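Local coordinates for protein probable transcriptional regulator phnF (Escherichia coli, PDB 2FA1) that probably acts as a GntR/HutC-family transcriptional regulator encoded in an operon for alkylphosphonate uptake and C-P lyase, represented here by its C-terminal effector-binding domain, at the interface of chains A and B. Coordinates in Å, arbitrary orientation; residue numbers count along the deposited sequence, not the author numbering. Chains: chain A/B, Probable transcriptional regulator phnF.

Contact 1: the interface of chains A and B. Residues chain A 13-14, 105, 158, 160; chain B 13-14, 100, 103, 105, 158, 160.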
# COMPACT_ATOMS: atom_id res chain seq x y z
N LEU A 13 -5.48 -4.54 3.67
CA LEU A 13 -4.74 -4.76 2.43
C LEU A 13 -4.72 -6.26 2.16
O LEU A 13 -4.72 -6.67 1.01
CB LEU A 13 -3.30 -4.17 2.55
CG LEU A 13 -2.42 -4.28 1.30
CD1 LEU A 13 -3.00 -3.41 0.17
CD2 LEU A 13 -1.03 -3.87 1.61
N LEU A 14 -4.73 -7.07 3.20
CA LEU A 14 -4.64 -8.52 2.98
C LEU A 14 -6.00 -9.21 2.83
O LEU A 14 -6.01 -10.41 2.49
CB LEU A 14 -3.78 -9.20 4.06
CG LEU A 14 -2.40 -8.57 4.27
CD1 LEU A 14 -1.92 -8.87 5.71
CD2 LEU A 14 -1.42 -9.06 3.16
N ILE A 105 1.41 -1.92 -5.09
CA ILE A 105 0.58 -0.79 -4.73
C ILE A 105 1.16 0.47 -5.38
O ILE A 105 2.36 0.75 -5.27
CB ILE A 105 0.59 -0.62 -3.22
CG1 ILE A 105 0.07 -1.93 -2.64
CG2 ILE A 105 -0.41 0.54 -2.79
CD1 ILE A 105 0.35 -1.96 -1.23
N MET A 158 -2.53 -2.90 7.37
CA MET A 158 -2.05 -4.28 7.37
C MET A 158 -1.52 -4.57 8.77
O MET A 158 -0.90 -3.70 9.40
CB MET A 158 -1.00 -4.48 6.26
CG MET A 158 -0.11 -5.70 6.38
SD MET A 158 0.76 -5.86 4.84
CE MET A 158 1.08 -4.13 4.55
N HIS A 160 0.74 -7.09 11.15
CA HIS A 160 1.82 -8.00 10.94
C HIS A 160 1.90 -9.03 12.07
O HIS A 160 1.35 -8.85 13.16
CB HIS A 160 3.09 -7.21 10.81
CG HIS A 160 3.00 -6.19 9.73
ND1 HIS A 160 3.22 -6.51 8.40
CD2 HIS A 160 2.69 -4.87 9.76
CE1 HIS A 160 3.07 -5.41 7.67
NE2 HIS A 160 2.75 -4.41 8.47
OXT HIS A 160 2.50 -10.06 11.84
N LEU B 13 7.80 -3.21 0.13
CA LEU B 13 7.11 -2.40 1.17
C LEU B 13 7.80 -2.60 2.50
O LEU B 13 8.06 -1.63 3.25
CB LEU B 13 5.63 -2.87 1.20
CG LEU B 13 4.62 -2.07 2.02
CD1 LEU B 13 4.64 -0.54 1.70
CD2 LEU B 13 3.28 -2.73 1.81
N LEU B 14 8.20 -3.84 2.79
CA LEU B 14 8.83 -4.11 4.09
C LEU B 14 10.21 -3.49 4.33
O LEU B 14 10.55 -3.15 5.49
CB LEU B 14 8.75 -5.59 4.46
CG LEU B 14 7.36 -6.27 4.61
CD1 LEU B 14 6.19 -5.32 5.06
CD2 LEU B 14 6.94 -7.05 3.36
N ARG B 100 7.95 -4.84 12.33
CA ARG B 100 6.74 -4.13 12.04
C ARG B 100 5.55 -4.72 12.78
O ARG B 100 5.40 -5.94 12.80
CB ARG B 100 6.52 -4.19 10.54
CG ARG B 100 5.81 -3.04 10.05
CD ARG B 100 5.72 -3.13 8.57
NE ARG B 100 6.98 -2.72 7.95
CZ ARG B 100 7.02 -2.06 6.80
NH1 ARG B 100 5.87 -1.74 6.19
NH2 ARG B 100 8.19 -1.73 6.27
N THR B 103 0.82 -1.36 9.56
CA THR B 103 1.23 -0.43 8.43
C THR B 103 -0.07 0.20 7.95
O THR B 103 -1.10 -0.49 7.93
CB THR B 103 1.82 -1.19 7.21
OG1 THR B 103 3.03 -1.89 7.60
CG2 THR B 103 2.22 -0.20 6.17
N ILE B 105 -1.46 2.60 4.59
CA ILE B 105 -1.03 3.16 3.29
C ILE B 105 -2.12 4.01 2.67
O ILE B 105 -3.26 3.55 2.54
CB ILE B 105 -0.76 2.01 2.29
CG1 ILE B 105 0.36 1.09 2.82
CG2 ILE B 105 -0.29 2.56 0.91
CD1 ILE B 105 0.85 0.13 1.78
N MET B 158 5.10 -6.46 -2.58
CA MET B 158 5.11 -7.32 -1.40
C MET B 158 4.97 -8.74 -1.88
O MET B 158 4.12 -9.02 -2.72
CB MET B 158 4.00 -6.89 -0.44
CG MET B 158 3.85 -7.73 0.87
SD MET B 158 2.78 -6.95 2.10
CE MET B 158 1.72 -6.03 1.09
N HIS B 160 4.31 -12.70 -0.62
CA HIS B 160 3.57 -13.31 0.45
C HIS B 160 3.88 -14.81 0.41
O HIS B 160 3.93 -15.42 -0.69
CB HIS B 160 2.06 -13.05 0.33
CG HIS B 160 1.68 -11.61 0.08
ND1 HIS B 160 1.21 -10.77 1.07
CD2 HIS B 160 1.67 -10.89 -1.07
CE1 HIS B 160 0.91 -9.59 0.53
NE2 HIS B 160 1.20 -9.64 -0.76
OXT HIS B 160 4.13 -15.43 1.46
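Backbone pairing frames this part of the interface between two UTRA domains, the effector-binding module of GntR/HutC regulators. A:Met158 and B:Thr103 form an antiparallel bridge: A:Met158 N donates to B:Thr103 O at 2.9 Å, and B:Thr103 N returns a bond to A:Met158 O, both in the plane of the accepting carbonyl.

The C-terminal residue adds a polar side-chain link. The imidazole NE2 of A:His160 lies 2.7 Å from the hydroxyl OG1 of B:Thr103, a hydrogen bond in which either atom could be the donor. B:Thr103 OG1, placed beside its backbone N (chi1 -62°), also accepts from B:Arg100 NH1 in the guanidinium plane at 3.2 Å. B:Arg100 NH2 bonds to a lone pair of B:Leu13 O. Chi1 (-150°, CG anti to the backbone N) and an extended chi2 bring B:Arg100 CD over one face of the A:His160 ring, 3.6 Å from the centroid; the bend at chi3 (-79°) turns the guanidinium toward B:Thr103 OG1 and B:Leu13 O. The nearby positive guanidinium might disfavour a charged imidazole.

Apolar contacts fill the middle. A:Met158 and B:Met158 meet tip to tip, SD to SD at 3.6 Å. The B:Met158 CE methyl reaches A:Leu13 CD2 at 3.5 Å, and the A:Ile105 and B:Ile105 CD1 methyls touch at 3.7 Å.

The site joins the terminal strand 154-159 of one chain to strand 98-109 of the other, with the segment after strand 9-12 packed alongside.

Contact 2: the interface of chains A and B. Residues chain A 105-107, 127, 151; chain B 105-107, 127, 151.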
# COMPACT_ATOMS: atom_id res chain seq x y z
N ILE A 105 1.41 -1.92 -5.09
CA ILE A 105 0.58 -0.79 -4.73
C ILE A 105 1.16 0.47 -5.38
O ILE A 105 2.36 0.75 -5.27
CB ILE A 105 0.59 -0.62 -3.22
CG1 ILE A 105 0.07 -1.93 -2.64
CG2 ILE A 105 -0.41 0.54 -2.79
CD1 ILE A 105 0.35 -1.96 -1.23
N SER A 106 0.33 1.16 -6.17
CA SER A 106 0.79 2.44 -6.70
C SER A 106 -0.26 3.53 -6.50
O SER A 106 -1.37 3.25 -6.11
CB SER A 106 1.01 2.28 -8.19
OG SER A 106 -0.15 1.85 -8.87
N ALA A 107 0.08 4.75 -6.91
CA ALA A 107 -0.95 5.84 -6.83
C ALA A 107 -0.82 6.61 -8.10
O ALA A 107 0.28 6.85 -8.61
CB ALA A 107 -0.80 6.75 -5.65
N LEU A 127 -5.66 5.08 -5.46
CA LEU A 127 -4.71 4.03 -5.04
C LEU A 127 -5.00 2.86 -5.96
O LEU A 127 -6.21 2.51 -6.20
CB LEU A 127 -4.97 3.58 -3.60
CG LEU A 127 -4.31 4.45 -2.53
CD1 LEU A 127 -4.99 4.43 -1.09
CD2 LEU A 127 -2.82 4.13 -2.50
N ALA A 151 -8.51 7.73 -3.35
CA ALA A 151 -7.62 7.90 -2.23
C ALA A 151 -8.11 8.95 -1.24
O ALA A 151 -7.61 8.98 -0.10
CB ALA A 151 -6.25 8.27 -2.76
N ILE B 105 -1.46 2.60 4.59
CA ILE B 105 -1.03 3.16 3.29
C ILE B 105 -2.12 4.01 2.67
O ILE B 105 -3.26 3.55 2.54
CB ILE B 105 -0.76 2.01 2.29
CG1 ILE B 105 0.36 1.09 2.82
CG2 ILE B 105 -0.29 2.56 0.91
CD1 ILE B 105 0.85 0.13 1.78
N SER B 106 -1.77 5.24 2.28
CA SER B 106 -2.75 6.18 1.79
C SER B 106 -2.08 6.97 0.68
O SER B 106 -0.89 6.85 0.45
CB SER B 106 -3.18 7.10 2.96
OG SER B 106 -2.16 8.00 3.36
N ALA B 107 -2.87 7.68 -0.10
CA ALA B 107 -2.30 8.52 -1.12
C ALA B 107 -2.96 9.89 -0.98
O ALA B 107 -4.13 10.01 -0.68
CB ALA B 107 -2.49 7.95 -2.46
N LEU B 127 2.53 8.79 -2.12
CA LEU B 127 2.13 7.62 -1.38
C LEU B 127 2.62 7.79 0.03
O LEU B 127 3.83 8.10 0.21
CB LEU B 127 2.83 6.39 -2.01
CG LEU B 127 2.09 5.69 -3.11
CD1 LEU B 127 3.14 4.82 -3.92
CD2 LEU B 127 0.91 4.86 -2.49
N ALA B 151 4.71 9.24 -6.03
CA ALA B 151 3.87 8.20 -6.64
C ALA B 151 4.16 8.07 -8.10
O ALA B 151 3.90 7.00 -8.74
CB ALA B 151 2.37 8.61 -6.47
O HOH W 1 -5.64 7.28 0.71
O HOH W 2 2.95 4.87 -7.51
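Small and branched aliphatic side chains make this patch, where strands 98-109 and 125-135 of the two UTRA domains face their twins near the local two-fold axis. Direct contacts between the chains here are apolar, and backbone N and O of opposite chains are bridged by water.

The leucines form the central apolar pair. A:Leu127 and B:Leu127 cross obliquely, and their CD2 methyls meet at 3.8 Å. In each, chi1 sets CG anti to the carbonyl carbon and beside the backbone N, pointing it at the partner, and chi2 (155° in A:Leu127, 161° in B:Leu127) turns the CD2 branch to the twin. The other branch, CD1 of A:Leu127, lies along the partner strand, 4.0 Å from B:Ser106 CA.

The alanines close the packing around this pair. CB of A:Ala107 sits 3.8 Å from CB of B:Ala107; A:Ala107 CB also meets B:Ala151 CB, and B:Ala107 CB meets A:Ala151 CB. These small methyls may let the strands come close. A:Leu127 CD2 touches B:Ala107 CB as well. The A:Ile105 and B:Ile105 tips border the patch.

Water supplies the polar links at both flanks. Water 1 joins B:Ala107 N to the carbonyl A:Ala151 O, lying 2.7 Å from the latter. Its twin, water 2, stands 2.9 Å from A:Ala107 N, with a nearly straight N-H geometry of 161° at the hydrogen, and 2.6 Å from B:Ala151 O.

Contact 3: the interface of chains A and B. Residues chain A 35, 104-106, 108, 130; chain B 4-6, 10, 155-157.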
# COMPACT_ATOMS: atom_id res chain seq x y z
N HIS A 35 -1.25 -7.16 -20.45
CA HIS A 35 -0.97 -7.09 -18.98
C HIS A 35 -1.65 -8.24 -18.25
O HIS A 35 -1.05 -8.83 -17.32
CB HIS A 35 -1.16 -5.65 -18.30
CG HIS A 35 -2.49 -5.35 -17.62
ND1 HIS A 35 -2.58 -4.89 -16.31
CD2 HIS A 35 -3.75 -5.27 -18.11
CE1 HIS A 35 -3.84 -4.65 -16.00
NE2 HIS A 35 -4.58 -4.88 -17.08
N ARG A 104 1.15 -5.37 -5.70
CA ARG A 104 1.85 -4.13 -6.12
C ARG A 104 0.92 -2.97 -5.77
O ARG A 104 -0.25 -3.03 -6.16
CB ARG A 104 2.17 -4.12 -7.55
CG ARG A 104 3.35 -5.08 -7.89
CD ARG A 104 3.84 -4.77 -9.35
NE ARG A 104 5.18 -5.29 -9.48
CZ ARG A 104 6.31 -4.55 -9.54
NH1 ARG A 104 6.32 -3.22 -9.54
NH2 ARG A 104 7.45 -5.22 -9.62
N ILE A 105 1.41 -1.92 -5.09
CA ILE A 105 0.58 -0.79 -4.73
C ILE A 105 1.16 0.47 -5.38
O ILE A 105 2.36 0.75 -5.27
CB ILE A 105 0.59 -0.62 -3.22
CG1 ILE A 105 0.07 -1.93 -2.64
CG2 ILE A 105 -0.41 0.54 -2.79
CD1 ILE A 105 0.35 -1.96 -1.23
N SER A 106 0.33 1.16 -6.17
CA SER A 106 0.79 2.44 -6.70
C SER A 106 -0.26 3.53 -6.50
O SER A 106 -1.37 3.25 -6.11
CB SER A 106 1.01 2.28 -8.19
OG SER A 106 -0.15 1.85 -8.87
N ARG A 108 -1.96 7.02 -8.59
CA ARG A 108 -1.93 7.87 -9.78
C ARG A 108 -3.14 8.75 -9.89
O ARG A 108 -4.00 8.74 -9.02
CB ARG A 108 -1.71 7.01 -10.99
CG ARG A 108 -2.87 6.05 -11.26
CD ARG A 108 -2.73 5.64 -12.73
NE ARG A 108 -3.73 4.66 -13.18
CZ ARG A 108 -3.67 3.35 -12.97
NH1 ARG A 108 -4.60 2.53 -13.46
NH2 ARG A 108 -2.69 2.86 -12.26
N ARG A 130 -2.72 -4.17 -7.05
CA ARG A 130 -2.81 -5.23 -8.10
C ARG A 130 -2.27 -6.46 -7.43
O ARG A 130 -1.24 -6.41 -6.68
CB ARG A 130 -1.95 -4.92 -9.32
CG ARG A 130 -2.40 -3.63 -10.10
CD ARG A 130 -1.76 -3.47 -11.40
NE ARG A 130 -0.39 -3.04 -11.23
CZ ARG A 130 0.68 -3.55 -11.85
NH1 ARG A 130 0.57 -4.52 -12.74
NH2 ARG A 130 1.88 -3.02 -11.62
N ASN B 4 3.94 -6.62 -14.33
CA ASN B 4 4.91 -5.63 -14.62
C ASN B 4 4.67 -4.33 -13.88
O ASN B 4 3.53 -3.97 -13.52
CB ASN B 4 5.08 -5.40 -16.11
CG ASN B 4 5.94 -6.49 -16.78
OD1 ASN B 4 6.99 -6.92 -16.24
ND2 ASN B 4 5.49 -6.96 -17.92
N ALA B 5 5.80 -3.69 -13.64
CA ALA B 5 5.97 -2.47 -12.93
C ALA B 5 5.38 -1.35 -13.76
O ALA B 5 5.64 -1.23 -14.97
CB ALA B 5 7.45 -2.23 -12.75
N GLN B 6 4.62 -0.50 -13.10
CA GLN B 6 4.05 0.67 -13.78
C GLN B 6 4.75 1.98 -13.41
O GLN B 6 4.44 3.06 -13.95
CB GLN B 6 2.56 0.70 -13.50
CG GLN B 6 1.89 -0.53 -14.14
CD GLN B 6 0.40 -0.59 -13.91
OE1 GLN B 6 -0.13 0.10 -13.04
NE2 GLN B 6 -0.29 -1.47 -14.67
N SER B 10 10.67 0.05 -8.35
CA SER B 10 9.87 -0.86 -7.52
C SER B 10 10.59 -0.98 -6.21
O SER B 10 11.83 -1.09 -6.20
CB SER B 10 9.76 -2.29 -8.13
OG SER B 10 9.02 -2.25 -9.34
N GLU B 155 6.58 2.29 -7.21
CA GLU B 155 5.43 1.37 -6.89
C GLU B 155 5.94 0.43 -5.78
O GLU B 155 7.08 -0.03 -5.85
CB GLU B 155 5.05 0.66 -8.19
CG GLU B 155 3.95 -0.40 -8.10
CD GLU B 155 3.49 -1.00 -9.44
OE1 GLU B 155 4.38 -1.18 -10.31
OE2 GLU B 155 2.22 -1.19 -9.63
N PHE B 156 5.12 0.14 -4.76
CA PHE B 156 5.53 -0.82 -3.73
C PHE B 156 5.19 -2.23 -4.09
O PHE B 156 4.21 -2.48 -4.77
CB PHE B 156 4.82 -0.45 -2.43
CG PHE B 156 5.32 0.82 -1.88
CD1 PHE B 156 6.66 0.94 -1.47
CD2 PHE B 156 4.46 1.88 -1.67
CE1 PHE B 156 7.15 2.14 -0.90
CE2 PHE B 156 4.96 3.07 -1.12
CZ PHE B 156 6.30 3.19 -0.74
N THR B 157 6.06 -3.16 -3.65
CA THR B 157 5.81 -4.57 -3.90
C THR B 157 5.81 -5.34 -2.58
O THR B 157 6.36 -4.92 -1.58
CB THR B 157 6.86 -5.18 -4.81
OG1 THR B 157 8.15 -5.07 -4.13
CG2 THR B 157 6.91 -4.45 -6.13
O HOH W 3 -0.07 -1.05 -8.69
O HOH W 4 -0.23 2.66 -11.74
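A carboxylate gripped by two arginines anchors this piece of the interface between the two UTRA domains, probably a dimer contact. B:Glu155, extended beyond CG, crosses both arginines at about a right angle. Its OE2 offers the syn lone pair to A:Arg130 NH2 at 2.7 Å, a salt bridge within the guanidinium plane. B:Glu155 OE1 is met from above the carboxylate plane by A:Arg104 NH1 at 2.9 Å, the second salt bridge. The two positive groups would be expected to favour a charged carboxylate.

Each guanidinium is held at its edge and covered on a face. A:Arg104, extended from CG to NE, also gives NH1 to the hydroxyl B:Ser10 OG at 2.9 Å, while the methyl CG2 of B:Thr157 rests 3.4 Å above the centre of its plane. A:Arg130, bent at chi3 (-75°), sends NH2 to the carbonyl B:Asn4 O at 2.7 Å. The amide of B:Gln6 stacks on its face, the planes only 5° apart.

Further out, B:Gln6 N donates to B:Glu155 OE1 at 2.9 Å and so fixes the carboxylate from its own chain. Water 3 lies 2.5 Å from B:Glu155 OE2 and also contacts A:Arg130 NE and A:Ser106 OG; water 4 links A:Ser106 OG to B:Gln6 OE1. A:Ile105 and B:Phe156 form an antiparallel bridge with two backbone hydrogen bonds: B:Phe156 N meets A:Ile105 O in the carbonyl plane, whereas A:Ile105 N approaches B:Phe156 O from above its plane.

The three patches form one continuous surface around strand 98-109, their C-alpha centres about 12 Å apart for contacts 1 and 2, 13 Å for contacts 1 and 3, and 10 Å for contacts 2 and 3. A:Ile105 belongs to all of them, B:Ile105 to contacts 1 and 2, and A:Ser106 to contacts 2 and 3. Contact 1 sets strand 154-159 of chain A against 98-109 of chain B, contact 3 the reverse, and contact 2 adds the apolar meeting of strands 98-109 and 125-135. The interface is two-fold symmetric, so each arrangement recurs with the chains exchanged, consistent with a dimer of effector-binding domains.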